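Side-chain contact in putative cell adhesion protein (Bacteroides thetaiotaomicron, PDB 4DGU), which is a putative cell adhesion protein of the fimbrillin-like family that is probably a building block of a pilus: residues 56-59 / 64-67. Numbering follows the deposited sequence.
Sequences TPFI and SRAW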
loop_
_atom_site.group_PDB
_atom_site.type_symbol
_atom_site.label_atom_id
_atom_site.label_comp_id
_atom_site.label_asym_id
_atom_site.label_seq_id
_atom_site.Cartn_x
_atom_site.Cartn_y
_atom_site.Cartn_z
ATOM N N THR A 56 37.005 -20.104 1.448
ATOM C CA THR A 56 37.486 -21.454 1.759
ATOM C C THR A 56 36.366 -22.192 2.523
ATOM O O THR A 56 35.561 -21.545 3.211
ATOM C CB THR A 56 38.843 -21.427 2.502
ATOM O OG1 THR A 56 38.782 -20.524 3.610
ATOM C CG2 THR A 56 40.013 -21.041 1.586
ATOM N N PRO A 57 36.251 -23.524 2.374
ATOM C CA PRO A 57 35.176 -24.235 3.083
ATOM C C PRO A 57 35.358 -24.217 4.596
ATOM O O PRO A 57 36.488 -24.169 5.091
ATOM C CB PRO A 57 35.250 -25.669 2.537
ATOM C CG PRO A 57 36.320 -25.681 1.484
ATOM C CD PRO A 57 37.133 -24.451 1.629
ATOM N N PHE A 58 34.233 -24.231 5.329
ATOM C CA PHE A 58 34.168 -24.282 6.797
ATOM C C PHE A 58 32.985 -25.165 7.221
ATOM O O PHE A 58 31.844 -24.901 6.817
ATOM C CB PHE A 58 34.039 -22.868 7.390
ATOM C CG PHE A 58 34.095 -22.797 8.899
ATOM C CD1 PHE A 58 32.974 -23.108 9.672
ATOM C CD2 PHE A 58 35.253 -22.363 9.549
ATOM C CE1 PHE A 58 33.020 -23.033 11.070
ATOM C CE2 PHE A 58 35.293 -22.260 10.944
ATOM C CZ PHE A 58 34.180 -22.606 11.700
ATOM N N ILE A 59 33.263 -26.220 8.026
ATOM C CA ILE A 59 32.229 -27.143 8.528
ATOM C C ILE A 59 31.672 -26.561 9.823
ATOM O O ILE A 59 32.390 -26.407 10.811
ATOM C CB ILE A 59 32.746 -28.596 8.682
ATOM C CG1 ILE A 59 33.245 -29.120 7.307
ATOM C CG2 ILE A 59 31.636 -29.507 9.237
ATOM C CD1 ILE A 59 34.403 -30.041 7.337
ATOM N N SER A 64 37.102 -24.832 13.349
ATOM C CA SER A 64 37.645 -23.657 14.010
ATOM C C SER A 64 38.629 -23.056 13.018
ATOM O O SER A 64 39.262 -23.798 12.255
ATOM C CB SER A 64 38.299 -24.011 15.342
ATOM O OG SER A 64 39.331 -24.968 15.174
ATOM N N ARG A 65 38.652 -21.734 12.912
ATOM C CA ARG A 65 39.574 -21.109 11.983
ATOM C C ARG A 65 40.663 -20.374 12.764
ATOM O O ARG A 65 40.368 -19.772 13.790
ATOM C CB ARG A 65 38.831 -20.173 11.011
ATOM C CG ARG A 65 39.739 -19.662 9.891
ATOM C CD ARG A 65 38.983 -19.181 8.690
ATOM N NE ARG A 65 38.417 -20.295 7.937
ATOM C CZ ARG A 65 37.891 -20.170 6.726
ATOM N NH1 ARG A 65 37.865 -18.988 6.125
ATOM N NH2 ARG A 65 37.359 -21.223 6.117
ATOM N N ALA A 66 41.916 -20.446 12.276
ATOM C CA ALA A 66 43.088 -19.761 12.818
ATOM C C ALA A 66 42.928 -18.240 12.642
ATOM O O ALA A 66 42.441 -17.794 11.600
ATOM C CB ALA A 66 44.327 -20.253 12.094
ATOM N N TRP A 67 43.344 -17.446 13.633
ATOM C CA TRP A 67 43.203 -15.996 13.529
ATOM C C TRP A 67 44.276 -15.345 12.591
ATOM O O TRP A 67 44.330 -14.113 12.508
ATOM C CB TRP A 67 43.168 -15.322 14.922
ATOM C CG TRP A 67 41.777 -15.117 15.472
ATOM C CD1 TRP A 67 41.243 -15.687 16.595
ATOM C CD2 TRP A 67 40.743 -14.278 14.919
ATOM N NE1 TRP A 67 39.950 -15.244 16.786
ATOM C CE2 TRP A 67 39.622 -14.372 15.778
ATOM C CE3 TRP A 67 40.662 -13.447 13.790
ATOM C CZ2 TRP A 67 38.430 -13.686 15.524
ATOM C CZ3 TRP A 67 39.481 -12.777 13.536
ATOM C CH2 TRP A 67 38.375 -12.911 14.385
#
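The guanidinium of Arg-65 and the ring of Phe-58 cross obliquely, their planes 63° apart. At the guanidinium edge, near its plane, lie the carbonyl oxygens of Thr-56 and Pro-57, while the Thr-56 hydroxyl and Phe-58 CB approach obliquely. The phenyl ring in turn has the backbone N of Arg-65 at its edge, 3.9 Å from CE2, and Ser-64 N obliquely beside CE2 and CZ. NH2 of Arg-65 gives a weak but fairly straight hydrogen bond to Thr-56 O (3.4 Å, 161°). The same NH2 comes within 3.2 Å of Pro-57 O. Thr-56 OG1 stands 3.0 Å from Arg-65 NH2 and 3.1 Å from Arg-65 NH1. The arginine reaches strand 56-59 by running out extended from its backbone and then bending at chi3 (-73°), which carries its NE past Phe-58 CD2 at 4.1 Å. Several oxygens thus gather round one buried cationic group, NH1 being also hydrogen-bonded to Met-48 O; together with a weak contribution from Glu-69, a long ion pair to NE, they would probably favour the charged form. Strand 56-59 pairs antiparallel with 45-50, and strand 65-66 with 13-20; the Phe-58 side chain touches Ile-46, Met-48 and Ile-16. The two strands, joined by a short loop, thus lie at opposite ends of the curled mixed sheet, unpaired with each other, and their side chains make the contact between them.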